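PDB 4LE4: beta-glucanase from Podospora anserina, which probably hydrolyses beta-glucans as a glycoside hydrolase of family GH131, and is captured in this crystal with cellotriose. Local coordinates for residues 3-8 with 229-234; 64-69 with 78-83; 97-102 with 165-170; 125-130 with 143-148. All coordinates share one frame; numbering follows the deposited sequence.

Contact 1. Residues 3-8 with 229-234; sequences ILWDGR and VYIESG
The guanidinium of Arg8 lies over the face of the Tyr230 ring, a cation-pi contact with CZ 5.0 Å from the ring centroid. The two planes are 35° apart. The strands pair antiparallel through a classic beta bulge, in one of two sheets consistent with a concanavalin-like sandwich. Glu232 OE1, itself bonded to Thr237, sits in the plane of the Tyr230 ring at its edge. The Trp5 indole has Val229 CG1 at its edge, 3.8 Å from Trp5 CZ3. Gly7 N lies above one indole face, toward the rim. At the bulge, Leu4 and Trp5 both face Ile231. Its O takes Leu4 N at 2.8 Å and Trp5 N at 3.2 Å. Asp6 orients Arg8: OD1 accepts from NE at 3.0 Å and OD2 from NH1, both partners in the guanidinium plane. Asp6 OD1 also accepts from Arg8 N, an Asx turn. An alanine at Arg8 would probably leave the Asp6 carboxylate without its charged mate and Tyr230 without its cation. Trp5 NE1 bonds to Pro29 O, and Tyr230 also stacks with His98. At the Arg8 end, a water donates to Gly7 O and accepts from Val229 N at 2.9 Å.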
loop_
_atom_site.group_PDB
_atom_site.type_symbol
_atom_site.label_atom_id
_atom_site.label_comp_id
_atom_site.label_asym_id
_atom_site.label_seq_id
_atom_site.Cartn_x
_atom_site.Cartn_y
_atom_site.Cartn_z
ATOM N N ILE A 3 -3.812 -4.587 -17.573
ATOM C CA ILE A 3 -3.995 -4.784 -16.136
ATOM C C ILE A 3 -3.910 -6.262 -15.843
ATOM O O ILE A 3 -4.740 -7.033 -16.339
ATOM C CB ILE A 3 -5.365 -4.303 -15.655
ATOM C CG1 ILE A 3 -5.465 -2.797 -15.845
ATOM C CG2 ILE A 3 -5.575 -4.719 -14.175
ATOM C CD1 ILE A 3 -6.859 -2.221 -15.553
ATOM N N LEU A 4 -2.929 -6.665 -15.036
ATOM C CA LEU A 4 -2.766 -8.065 -14.678
ATOM C C LEU A 4 -3.675 -8.412 -13.516
ATOM O O LEU A 4 -4.210 -9.516 -13.430
ATOM C CB LEU A 4 -1.324 -8.356 -14.251
ATOM C CG LEU A 4 -0.228 -8.164 -15.291
ATOM C CD1 LEU A 4 1.118 -8.464 -14.661
ATOM C CD2 LEU A 4 -0.482 -9.106 -16.462
ATOM N N TRP A 5 -3.826 -7.468 -12.595
ATOM C CA TRP A 5 -4.670 -7.693 -11.436
ATOM C C TRP A 5 -5.215 -6.340 -10.976
ATOM O O TRP A 5 -4.503 -5.336 -10.959
ATOM C CB TRP A 5 -3.873 -8.379 -10.322
ATOM C CG TRP A 5 -4.573 -8.359 -8.978
ATOM C CD1 TRP A 5 -5.475 -9.262 -8.501
ATOM C CD2 TRP A 5 -4.390 -7.382 -7.941
ATOM N NE1 TRP A 5 -5.864 -8.919 -7.217
ATOM C CE2 TRP A 5 -5.210 -7.765 -6.855
ATOM C CE3 TRP A 5 -3.601 -6.225 -7.826
ATOM C CZ2 TRP A 5 -5.271 -7.025 -5.650
ATOM C CZ3 TRP A 5 -3.661 -5.471 -6.601
ATOM C CH2 TRP A 5 -4.492 -5.892 -5.550
ATOM N N ASP A 6 -6.505 -6.329 -10.658
ATOM C CA ASP A 6 -7.206 -5.119 -10.245
ATOM C C ASP A 6 -7.595 -5.175 -8.765
ATOM O O ASP A 6 -8.417 -6.010 -8.342
ATOM C CB ASP A 6 -8.470 -4.958 -11.092
ATOM C CG ASP A 6 -8.978 -3.542 -11.119
ATOM O OD1 ASP A 6 -8.825 -2.840 -10.087
ATOM O OD2 ASP A 6 -9.562 -3.134 -12.162
ATOM N N GLY A 7 -7.031 -4.257 -7.976
ATOM C CA GLY A 7 -7.355 -4.265 -6.571
ATOM C C GLY A 7 -8.094 -3.006 -6.187
ATOM O O GLY A 7 -8.029 -2.591 -5.038
ATOM N N ARG A 8 -8.838 -2.426 -7.124
ATOM C CA ARG A 8 -9.541 -1.196 -6.832
ATOM C C ARG A 8 -10.893 -1.306 -6.141
ATOM O O ARG A 8 -11.512 -0.291 -5.892
ATOM C CB ARG A 8 -9.637 -0.370 -8.106
ATOM C CG ARG A 8 -8.251 0.151 -8.476
ATOM C CD ARG A 8 -8.227 0.857 -9.777
ATOM N NE ARG A 8 -8.570 0.018 -10.924
ATOM C CZ ARG A 8 -8.646 0.485 -12.165
ATOM N NH1 ARG A 8 -8.956 -0.328 -13.172
ATOM N NH2 ARG A 8 -8.427 1.773 -12.401
ATOM N N VAL A 229 -5.351 0.793 -6.360
ATOM C CA VAL A 229 -4.385 -0.287 -6.214
ATOM C C VAL A 229 -4.566 -1.290 -7.367
ATOM O O VAL A 229 -5.628 -1.860 -7.502
ATOM C CB VAL A 229 -4.630 -1.045 -4.908
ATOM C CG1 VAL A 229 -3.592 -2.192 -4.768
ATOM C CG2 VAL A 229 -4.546 -0.051 -3.691
ATOM N N TYR A 230 -3.549 -1.476 -8.195
ATOM C CA TYR A 230 -3.620 -2.445 -9.301
ATOM C C TYR A 230 -2.214 -2.720 -9.831
ATOM O O TYR A 230 -1.254 -2.004 -9.527
ATOM C CB TYR A 230 -4.565 -1.956 -10.430
ATOM C CG TYR A 230 -4.103 -0.741 -11.224
ATOM C CD1 TYR A 230 -3.490 -0.899 -12.475
ATOM C CD2 TYR A 230 -4.299 0.565 -10.745
ATOM C CE1 TYR A 230 -3.085 0.212 -13.233
ATOM C CE2 TYR A 230 -3.893 1.679 -11.498
ATOM C CZ TYR A 230 -3.290 1.480 -12.742
ATOM O OH TYR A 230 -2.916 2.550 -13.510
ATOM N N ILE A 231 -2.087 -3.786 -10.600
ATOM C CA ILE A 231 -0.795 -4.182 -11.142
ATOM C C ILE A 231 -0.926 -4.319 -12.649
ATOM O O ILE A 231 -1.850 -4.968 -13.131
ATOM C CB ILE A 231 -0.356 -5.524 -10.564
ATOM C CG1 ILE A 231 -0.141 -5.403 -9.039
ATOM C CG2 ILE A 231 0.946 -5.948 -11.251
ATOM C CD1 ILE A 231 -0.072 -6.787 -8.305
ATOM N N GLU A 232 -0.003 -3.714 -13.390
ATOM C CA GLU A 232 -0.081 -3.772 -14.845
ATOM C C GLU A 232 1.285 -4.100 -15.459
ATOM O O GLU A 232 2.329 -3.975 -14.808
ATOM C CB GLU A 232 -0.637 -2.437 -15.372
ATOM C CG GLU A 232 0.387 -1.410 -15.682
ATOM C CD GLU A 232 -0.167 -0.023 -15.985
ATOM O OE1 GLU A 232 -1.160 0.118 -16.720
ATOM O OE2 GLU A 232 0.430 0.945 -15.496
ATOM N N SER A 233 1.276 -4.562 -16.706
ATOM C CA SER A 233 2.535 -4.873 -17.369
ATOM C C SER A 233 2.547 -4.204 -18.719
ATOM O O SER A 233 1.521 -3.682 -19.161
ATOM C CB SER A 233 2.701 -6.376 -17.571
ATOM O OG SER A 233 1.636 -6.868 -18.360
ATOM N N GLY A 234 3.716 -4.234 -19.360
ATOM C CA GLY A 234 3.889 -3.642 -20.669
ATOM C C GLY A 234 3.306 -2.249 -20.784
ATOM O O GLY A 234 2.164 -2.089 -21.210
HETATM O O HOH W 1 -7.560 0.320 -4.502
#

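Contact 2. Residues 64-69 with 78-83; sequences ITLDNT and RRTELI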
loop_
_atom_site.group_PDB
_atom_site.type_symbol
_atom_site.label_atom_id
_atom_site.label_comp_id
_atom_site.label_asym_id
_atom_site.label_seq_id
_atom_site.Cartn_x
_atom_site.Cartn_y
_atom_site.Cartn_z
ATOM N N ILE A 64 -8.055 1.806 5.920
ATOM C CA ILE A 64 -7.437 0.676 6.593
ATOM C C ILE A 64 -7.052 1.196 7.969
ATOM O O ILE A 64 -6.399 2.227 8.108
ATOM C CB ILE A 64 -6.214 0.148 5.781
ATOM C CG1 ILE A 64 -6.757 -0.576 4.539
ATOM C CG2 ILE A 64 -5.396 -0.832 6.626
ATOM C CD1 ILE A 64 -5.706 -1.165 3.610
ATOM N N THR A 65 -7.501 0.479 8.978
ATOM C CA THR A 65 -7.315 0.885 10.366
ATOM C C THR A 65 -6.530 -0.058 11.268
ATOM O O THR A 65 -6.710 -1.268 11.227
ATOM C CB THR A 65 -8.717 1.063 11.009
ATOM O OG1 THR A 65 -9.407 2.120 10.322
ATOM C CG2 THR A 65 -8.614 1.378 12.494
ATOM N N LEU A 66 -5.679 0.517 12.101
ATOM C CA LEU A 66 -4.968 -0.262 13.091
ATOM C C LEU A 66 -5.611 0.211 14.380
ATOM O O LEU A 66 -5.680 1.427 14.629
ATOM C CB LEU A 66 -3.495 0.108 13.164
ATOM C CG LEU A 66 -2.649 -0.205 11.936
ATOM C CD1 LEU A 66 -1.180 0.266 12.155
ATOM C CD2 LEU A 66 -2.705 -1.707 11.728
ATOM N N ASP A 67 -6.098 -0.723 15.181
ATOM C CA ASP A 67 -6.677 -0.333 16.466
ATOM C C ASP A 67 -6.036 -1.185 17.544
ATOM O O ASP A 67 -5.050 -1.841 17.271
ATOM C CB ASP A 67 -8.210 -0.449 16.459
ATOM C CG ASP A 67 -8.730 -1.897 16.395
ATOM O OD1 ASP A 67 -7.957 -2.868 16.551
ATOM O OD2 ASP A 67 -9.964 -2.052 16.201
ATOM N N ASN A 68 -6.585 -1.199 18.762
ATOM C CA ASN A 68 -5.953 -1.971 19.819
ATOM C C ASN A 68 -5.942 -3.471 19.629
ATOM O O ASN A 68 -5.197 -4.177 20.316
ATOM C CB ASN A 68 -6.574 -1.656 21.179
ATOM C CG ASN A 68 -6.375 -0.216 21.586
ATOM O OD1 ASN A 68 -5.269 0.334 21.479
ATOM N ND2 ASN A 68 -7.448 0.413 22.071
ATOM N N THR A 69 -6.737 -3.969 18.684
ATOM C CA THR A 69 -6.818 -5.413 18.451
ATOM C C THR A 69 -6.119 -5.879 17.158
ATOM O O THR A 69 -6.187 -7.056 16.805
ATOM C CB THR A 69 -8.276 -5.843 18.317
ATOM O OG1 THR A 69 -8.801 -5.310 17.093
ATOM C CG2 THR A 69 -9.106 -5.261 19.482
ATOM N N ARG A 78 1.578 -4.262 14.993
ATOM C CA ARG A 78 0.156 -4.154 14.574
ATOM C C ARG A 78 0.122 -4.273 13.046
ATOM O O ARG A 78 0.968 -3.703 12.357
ATOM C CB ARG A 78 -0.457 -2.795 14.910
ATOM C CG ARG A 78 -0.306 -2.359 16.330
ATOM C CD ARG A 78 -0.367 -0.810 16.391
ATOM N NE ARG A 78 -1.737 -0.500 16.636
ATOM C CZ ARG A 78 -2.304 0.692 16.739
ATOM N NH1 ARG A 78 -1.644 1.853 16.597
ATOM N NH2 ARG A 78 -3.583 0.690 17.066
ATOM N N ARG A 79 -0.869 -4.986 12.516
ATOM C CA ARG A 79 -0.973 -5.174 11.064
ATOM C C ARG A 79 -2.405 -5.321 10.575
ATOM O O ARG A 79 -3.205 -5.958 11.213
ATOM C CB ARG A 79 -0.253 -6.469 10.626
ATOM C CG ARG A 79 1.199 -6.593 11.063
ATOM C CD ARG A 79 1.712 -7.991 10.810
ATOM N NE ARG A 79 2.028 -8.176 9.405
ATOM C CZ ARG A 79 2.753 -9.191 8.941
ATOM N NH1 ARG A 79 3.228 -10.110 9.782
ATOM N NH2 ARG A 79 2.995 -9.281 7.643
ATOM N N THR A 80 -2.673 -4.757 9.402
ATOM C CA THR A 80 -3.948 -4.917 8.704
ATOM C C THR A 80 -3.449 -4.905 7.259
ATOM O O THR A 80 -3.037 -3.853 6.739
ATOM C CB THR A 80 -4.939 -3.755 8.899
ATOM O OG1 THR A 80 -5.360 -3.693 10.268
ATOM C CG2 THR A 80 -6.159 -3.987 8.031
ATOM N N GLU A 81 -3.461 -6.073 6.638
ATOM C CA GLU A 81 -2.933 -6.185 5.274
ATOM C C GLU A 81 -3.793 -7.081 4.395
ATOM O O GLU A 81 -4.375 -8.040 4.880
ATOM C CB GLU A 81 -1.493 -6.770 5.344
ATOM C CG GLU A 81 -0.526 -5.896 6.130
ATOM C CD GLU A 81 0.607 -6.694 6.785
ATOM O OE1 GLU A 81 1.002 -7.757 6.225
ATOM O OE2 GLU A 81 1.096 -6.262 7.856
ATOM N N LEU A 82 -3.850 -6.742 3.099
ATOM C CA LEU A 82 -4.564 -7.482 2.077
ATOM C C LEU A 82 -3.473 -7.922 1.094
ATOM O O LEU A 82 -2.531 -7.177 0.850
ATOM C CB LEU A 82 -5.549 -6.566 1.306
ATOM C CG LEU A 82 -6.523 -5.789 2.199
ATOM C CD1 LEU A 82 -7.384 -4.877 1.365
ATOM C CD2 LEU A 82 -7.355 -6.788 2.970
ATOM N N ILE A 83 -3.604 -9.120 0.550
ATOM C CA ILE A 83 -2.636 -9.621 -0.421
ATOM C C ILE A 83 -3.402 -9.946 -1.711
ATOM O O ILE A 83 -4.498 -10.501 -1.663
ATOM C CB ILE A 83 -1.930 -10.904 0.128
ATOM C CG1 ILE A 83 -1.052 -10.517 1.329
ATOM C CG2 ILE A 83 -0.952 -11.523 -0.912
ATOM C CD1 ILE A 83 -0.536 -11.709 2.068
#
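Leu66 and Arg78 meet at a slant, with Leu66 CB 3.8 Å above the guanidinium plane and over its centre. The contact is face-to-face packing between the sheets of a beta sandwich: strand 61-66 belongs to one, strand 78-84 to the other. The two strand segments run at 160°, and their axes come within 6.8 Å. Arg78 bends at chi3 (93°), which turns NE out of the line of the chain. Its NH2 then gives a nearly straight bond of 2.9 Å to Asp67 O. The donor stands well above the carbonyl plane, while the oxygen lies in the guanidinium plane. Arg78 NH1 forms a salt bridge with Glu211. An alanine at Arg78 would probably leave Glu211 without its charged mate and open a gap beside Leu66 CB. Thr80 slides past both Leu66 and Ile64, pointing against each. Its CG2 touches Ile64 CG2 at 3.5 Å, and Leu66 CD2 comes 3.6 Å from its OG1. The first torsion sets Thr80 OG1 anti to the carbonyl carbon (chi1 -66°). That hydroxyl is the donor in a 2.9 Å hydrogen bond to Thr65 O, reached from above the carbonyl plane.

Contact 3. Residues 97-102 with 165-170; sequences YHFSLM and VAYEID
Phe99, Val165 and Tyr167 form the tight part of this contact, on one face of an antiparallel strand pair. Phe99 turns its edge to the face of Tyr167 in an offset edge-to-face pair. The centroids are 5.3 Å apart and the planes stand at 68°. Phe99 CE1 does the touching, 3.6 Å from Tyr167 CZ and toward the rim of that ring. Val165 runs beside Phe99 in the same direction. Its CB sits over one face of the phenyl, 3.9 Å from the centroid, a CH-pi contact. On the same face, Tyr97 CD1 meets Ile169 CD1 at 3.8 Å, the two side chains set obliquely. The backbone joins Tyr97 to Tyr167 and Phe99 to Val165 as hydrogen-bonded pairs, with Tyr167 N 2.8 Å from Tyr97 O.

The other face is more sparsely packed within the pair. His98 and Ala166 form a non-hydrogen-bonded pair, and Ala166 CB lies over the imidazole, 4.1 Å from its centroid. Farther along on this side, the partly exposed Glu168 forms a salt bridge with Arg189.

Strand 222-233 flanks 94-102 on its other edge, and His98 NE2 bonds to Thr237 O. Strand 175-182 lies next to 163-170. The aromatic face packs into the core between the two sheets of the concanavalin-like sandwich: Phe99 touches Ala118 of the opposing sheet, Tyr167 OH bonds to Ala118 O, and Tyr167 meets Trp145.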
loop_
_atom_site.group_PDB
_atom_site.type_symbol
_atom_site.label_atom_id
_atom_site.label_comp_id
_atom_site.label_asym_id
_atom_site.label_seq_id
_atom_site.Cartn_x
_atom_site.Cartn_y
_atom_site.Cartn_z
ATOM N N TYR A 97 3.587 -1.717 -10.059
ATOM C CA TYR A 97 2.685 -1.899 -8.923
ATOM C C TYR A 97 2.152 -0.540 -8.492
ATOM O O TYR A 97 2.899 0.285 -7.983
ATOM C CB TYR A 97 3.430 -2.528 -7.755
ATOM C CG TYR A 97 3.582 -4.011 -7.847
ATOM C CD1 TYR A 97 4.329 -4.584 -8.875
ATOM C CD2 TYR A 97 3.001 -4.848 -6.894
ATOM C CE1 TYR A 97 4.492 -5.969 -8.936
ATOM C CE2 TYR A 97 3.156 -6.227 -6.948
ATOM C CZ TYR A 97 3.909 -6.780 -7.972
ATOM O OH TYR A 97 4.113 -8.152 -7.989
ATOM N N HIS A 98 0.862 -0.317 -8.692
ATOM C CA HIS A 98 0.239 0.965 -8.367
ATOM C C HIS A 98 -0.532 1.009 -7.049
ATOM O O HIS A 98 -1.088 0.015 -6.589
ATOM C CB HIS A 98 -0.828 1.339 -9.408
ATOM C CG HIS A 98 -0.315 1.743 -10.753
ATOM N ND1 HIS A 98 -0.037 0.834 -11.756
ATOM C CD2 HIS A 98 -0.117 2.970 -11.290
ATOM C CE1 HIS A 98 0.318 1.487 -12.851
ATOM N NE2 HIS A 98 0.272 2.783 -12.595
ATOM N N PHE A 99 -0.584 2.199 -6.467
ATOM C CA PHE A 99 -1.404 2.458 -5.276
ATOM C C PHE A 99 -1.375 3.928 -4.934
ATOM O O PHE A 99 -0.427 4.627 -5.268
ATOM C CB PHE A 99 -1.029 1.612 -4.047
ATOM C CG PHE A 99 0.367 1.872 -3.499
ATOM C CD1 PHE A 99 1.461 1.285 -4.102
ATOM C CD2 PHE A 99 0.569 2.710 -2.378
ATOM C CE1 PHE A 99 2.756 1.509 -3.628
ATOM C CE2 PHE A 99 1.897 2.942 -1.884
ATOM C CZ PHE A 99 2.974 2.335 -2.518
ATOM N N SER A 100 -2.443 4.406 -4.296
ATOM C CA SER A 100 -2.507 5.793 -3.879
ATOM C C SER A 100 -2.770 5.692 -2.365
ATOM O O SER A 100 -3.492 4.822 -1.913
ATOM C CB SER A 100 -3.622 6.541 -4.621
ATOM O OG SER A 100 -3.367 6.567 -6.036
ATOM N N LEU A 101 -2.138 6.575 -1.605
ATOM C CA LEU A 101 -2.210 6.579 -0.149
ATOM C C LEU A 101 -2.405 7.984 0.414
ATOM O O LEU A 101 -1.836 8.931 -0.099
ATOM C CB LEU A 101 -0.878 6.023 0.373
ATOM C CG LEU A 101 -0.650 5.968 1.881
ATOM C CD1 LEU A 101 -1.540 4.902 2.507
ATOM C CD2 LEU A 101 0.862 5.634 2.113
ATOM N N MET A 102 -3.137 8.101 1.525
ATOM C CA MET A 102 -3.349 9.429 2.142
ATOM C C MET A 102 -3.592 9.231 3.634
ATOM O O MET A 102 -4.074 8.181 4.065
ATOM C CB MET A 102 -4.585 10.106 1.485
ATOM C CG MET A 102 -5.056 11.467 2.054
ATOM S SD MET A 102 -6.179 11.256 3.492
ATOM C CE MET A 102 -7.761 10.793 2.653
ATOM N N VAL A 165 1.613 6.250 -6.297
ATOM C CA VAL A 165 2.902 5.586 -6.491
ATOM C C VAL A 165 2.809 4.420 -7.485
ATOM O O VAL A 165 1.742 3.811 -7.654
ATOM C CB VAL A 165 3.357 4.930 -5.148
ATOM C CG1 VAL A 165 4.637 4.071 -5.342
ATOM C CG2 VAL A 165 3.555 6.000 -4.073
ATOM N N ALA A 166 3.902 4.182 -8.203
ATOM C CA ALA A 166 3.992 2.980 -8.993
ATOM C C ALA A 166 5.417 2.469 -8.787
ATOM O O ALA A 166 6.378 3.217 -9.006
ATOM C CB ALA A 166 3.725 3.223 -10.479
ATOM N N TYR A 167 5.557 1.230 -8.300
ATOM C CA TYR A 167 6.898 0.629 -8.184
ATOM C C TYR A 167 7.133 0.033 -9.583
ATOM O O TYR A 167 6.301 -0.724 -10.043
ATOM C CB TYR A 167 6.922 -0.566 -7.244
ATOM C CG TYR A 167 6.554 -0.315 -5.816
ATOM C CD1 TYR A 167 6.905 0.869 -5.185
ATOM C CD2 TYR A 167 5.918 -1.313 -5.068
ATOM C CE1 TYR A 167 6.637 1.058 -3.824
ATOM C CE2 TYR A 167 5.641 -1.140 -3.708
ATOM C CZ TYR A 167 6.007 0.053 -3.090
ATOM O OH TYR A 167 5.752 0.242 -1.732
ATOM N N GLU A 168 8.226 0.396 -10.240
ATOM C CA GLU A 168 8.576 -0.154 -11.562
ATOM C C GLU A 168 9.526 -1.298 -11.215
ATOM O O GLU A 168 10.696 -1.077 -10.889
ATOM C CB GLU A 168 9.306 0.907 -12.394
ATOM C CG GLU A 168 9.903 0.320 -13.692
ATOM C CD GLU A 168 10.497 1.346 -14.638
ATOM O OE1 GLU A 168 10.679 2.517 -14.257
ATOM O OE2 GLU A 168 10.800 0.958 -15.791
ATOM N N ILE A 169 9.030 -2.527 -11.253
ATOM C CA ILE A 169 9.874 -3.622 -10.848
ATOM C C ILE A 169 10.273 -4.504 -12.038
ATOM O O ILE A 169 9.417 -4.914 -12.811
ATOM C CB ILE A 169 9.141 -4.495 -9.801
ATOM C CG1 ILE A 169 8.584 -3.589 -8.676
ATOM C CG2 ILE A 169 10.105 -5.568 -9.234
ATOM C CD1 ILE A 169 7.910 -4.322 -7.551
ATOM N N ASP A 170 11.565 -4.764 -12.174
ATOM C CA ASP A 170 12.029 -5.677 -13.220
ATOM C C ASP A 170 12.508 -6.885 -12.443
ATOM O O ASP A 170 13.624 -6.877 -11.912
ATOM C CB ASP A 170 13.200 -5.094 -14.016
ATOM C CG ASP A 170 13.545 -5.951 -15.243
ATOM O OD1 ASP A 170 13.247 -7.168 -15.220
ATOM O OD2 ASP A 170 14.106 -5.406 -16.218
#

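Contact 4. Residues 125-130 with 143-148; sequences TELKSG and LRWCVG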
loop_
_atom_site.group_PDB
_atom_site.type_symbol
_atom_site.label_atom_id
_atom_site.label_comp_id
_atom_site.label_asym_id
_atom_site.label_seq_id
_atom_site.Cartn_x
_atom_site.Cartn_y
_atom_site.Cartn_z
ATOM N N THR A 125 11.300 -3.836 -1.317
ATOM C CA THR A 125 10.874 -2.442 -1.511
ATOM C C THR A 125 9.571 -2.229 -0.698
ATOM O O THR A 125 8.873 -3.186 -0.384
ATOM C CB THR A 125 10.690 -2.036 -2.985
ATOM O OG1 THR A 125 10.637 -0.604 -3.053
ATOM C CG2 THR A 125 9.401 -2.638 -3.584
ATOM N N GLU A 126 9.302 -0.987 -0.323
ATOM C CA GLU A 126 8.133 -0.657 0.509
ATOM C C GLU A 126 8.195 0.840 0.789
ATOM O O GLU A 126 9.176 1.513 0.412
ATOM C CB GLU A 126 8.281 -1.380 1.853
ATOM C CG GLU A 126 9.529 -0.891 2.680
ATOM C CD GLU A 126 9.966 -1.856 3.785
ATOM O OE1 GLU A 126 9.079 -2.420 4.437
ATOM O OE2 GLU A 126 11.201 -2.035 4.033
ATOM N N LEU A 127 7.142 1.381 1.420
ATOM C CA LEU A 127 7.221 2.759 1.893
ATOM C C LEU A 127 7.375 2.592 3.411
ATOM O O LEU A 127 7.045 1.536 3.967
ATOM C CB LEU A 127 5.939 3.568 1.626
ATOM C CG LEU A 127 5.519 3.724 0.168
ATOM C CD1 LEU A 127 4.305 4.681 0.115
ATOM C CD2 LEU A 127 6.663 4.232 -0.687
ATOM N N LYS A 128 7.902 3.623 4.064
ATOM C CA LYS A 128 8.027 3.616 5.508
ATOM C C LYS A 128 7.675 4.988 6.004
ATOM O O LYS A 128 7.735 5.977 5.273
ATOM C CB LYS A 128 9.459 3.295 5.953
ATOM C CG LYS A 128 9.845 1.846 5.740
ATOM C CD LYS A 128 11.150 1.531 6.470
ATOM C CE LYS A 128 11.461 0.042 6.368
ATOM N NZ LYS A 128 12.564 -0.349 7.283
ATOM N N SER A 129 7.289 5.060 7.270
ATOM C CA SER A 129 6.992 6.341 7.852
ATOM C C SER A 129 7.287 6.216 9.356
ATOM O O SER A 129 7.422 5.105 9.886
ATOM C CB SER A 129 5.520 6.724 7.617
ATOM O OG SER A 129 4.635 6.006 8.480
ATOM N N GLY A 130 7.368 7.361 10.019
ATOM C CA GLY A 130 7.627 7.354 11.444
ATOM C C GLY A 130 9.098 7.289 11.819
ATOM O O GLY A 130 9.976 7.304 10.980
ATOM N N LEU A 143 7.489 10.514 4.650
ATOM C CA LEU A 143 6.984 9.290 4.017
ATOM C C LEU A 143 8.210 8.949 3.140
ATOM O O LEU A 143 8.705 9.806 2.406
ATOM C CB LEU A 143 5.785 9.586 3.118
ATOM C CG LEU A 143 5.145 8.391 2.409
ATOM C CD1 LEU A 143 4.710 7.308 3.413
ATOM C CD2 LEU A 143 3.938 8.907 1.603
ATOM N N ARG A 144 8.680 7.713 3.198
ATOM C CA ARG A 144 9.888 7.317 2.463
ATOM C C ARG A 144 9.655 6.125 1.567
ATOM O O ARG A 144 8.845 5.253 1.875
ATOM C CB ARG A 144 10.960 6.856 3.444
ATOM C CG ARG A 144 11.314 7.826 4.559
ATOM C CD ARG A 144 11.808 7.013 5.752
ATOM N NE ARG A 144 12.271 7.821 6.882
ATOM C CZ ARG A 144 13.540 8.180 7.075
ATOM N NH1 ARG A 144 13.873 8.898 8.147
ATOM N NH2 ARG A 144 14.482 7.838 6.199
ATOM N N TRP A 145 10.409 6.073 0.482
ATOM C CA TRP A 145 10.387 4.909 -0.389
ATOM C C TRP A 145 11.739 4.248 -0.110
ATOM O O TRP A 145 12.772 4.895 -0.236
ATOM C CB TRP A 145 10.316 5.314 -1.857
ATOM C CG TRP A 145 10.460 4.125 -2.760
ATOM C CD1 TRP A 145 9.648 3.016 -2.816
ATOM C CD2 TRP A 145 11.493 3.918 -3.740
ATOM N NE1 TRP A 145 10.120 2.144 -3.774
ATOM C CE2 TRP A 145 11.243 2.672 -4.353
ATOM C CE3 TRP A 145 12.603 4.668 -4.149
ATOM C CZ2 TRP A 145 12.070 2.149 -5.369
ATOM C CZ3 TRP A 145 13.439 4.151 -5.160
ATOM C CH2 TRP A 145 13.157 2.905 -5.753
ATOM N N CYS A 146 11.727 2.976 0.256
ATOM C CA CYS A 146 12.940 2.236 0.576
ATOM C C CYS A 146 13.144 1.065 -0.387
ATOM O O CYS A 146 12.170 0.515 -0.952
ATOM C CB CYS A 146 12.842 1.658 1.985
ATOM S SG CYS A 146 12.619 2.946 3.217
ATOM N N VAL A 147 14.418 0.708 -0.556
ATOM C CA VAL A 147 14.824 -0.431 -1.380
ATOM C C VAL A 147 15.852 -1.158 -0.521
ATOM O O VAL A 147 16.861 -0.568 -0.122
ATOM C CB VAL A 147 15.484 -0.001 -2.723
ATOM C CG1 VAL A 147 15.930 -1.245 -3.488
ATOM C CG2 VAL A 147 14.498 0.815 -3.543
ATOM N N GLY A 148 15.569 -2.411 -0.195
ATOM C CA GLY A 148 16.479 -3.160 0.657
ATOM C C GLY A 148 16.644 -2.500 2.014
ATOM O O GLY A 148 17.686 -2.616 2.660
HETATM O O HOH W 2 9.968 8.395 8.343
HETATM O O HOH W 3 12.816 8.604 11.054
#
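The hydroxyl of Thr125 meets both Trp145 and the backbone of Cys146, across two antiparallel strands in one sheet of the sandwich. Thr125 OG1 stands anti to the backbone N (chi1 -165°), which places it within reach of both Cys146 O and Trp145 NE1. It donates to Cys146 O at 2.8 Å and accepts a weak, bent bond from Trp145 NE1 at 2.9 Å. Cys146 O also takes Glu126 N, a longer bond of 3.3 Å, so two donors grip one carbonyl.

The other backbone bonds are regular. Glu126 pairs with Cys146, where Cys146 N to Glu126 O is nearly straight at 178°. Lys128 and Arg144 form the next hydrogen-bonded pair. Leu127 and Trp145 lie between them as a non-hydrogen-bonded pair, and Leu127 CA comes 3.0 Å from Arg144 O in a CA-H...O contact.

Apolar contacts cover the face that bears Leu127. Leu127 CD2 meets the indole edge at Trp145 CD1, 3.9 Å away, and Leu127 CD1 approaches Leu143 CD1. On the other face the aliphatic part of Lys128 runs past sulfur, with CD 3.8 Å from Cys146 SG.

Charges and water gather on this second face. Lys128 NZ has its salt bridge with Glu114, and Arg144 NH2 bonds to Thr151. A water accepts from Arg144 NE at 2.8 Å and lies in the guanidinium plane, within bonding distance of Gly130 O.

The chemistry thus divides the sheet. The face with Leu127, Leu143 and Trp145 is mostly apolar, and the buried Thr125 hydroxyl is bonded there. The opposite face carries the charges of Lys128 and Arg144 beside the buried Cys146, with bound water at the Arg144 end.

How the contacts relate
Contact 1 joins a strand near the N-terminus to one late in the chain, and the other three are nested in the loop it closes. Contact 2 comes first along that loop. Contact 3 follows, with contact 4 nested inside it. Contacts 1 and 3 share a sheet through neighbouring strands 222-233 and 94-102; their centres are 10 Å apart. Contact 4 lies in the second sheet. It touches contact 3 across the sandwich core, with centres 12 Å apart, where Phe99 and Tyr167 meet Leu127 and Trp145. Contact 2 lies 23 Å from contact 1, centre to centre. Contacts 1, 3 and 4 knit strands within a sheet; contact 2 and the packing of 3 on 4 join the two sheets.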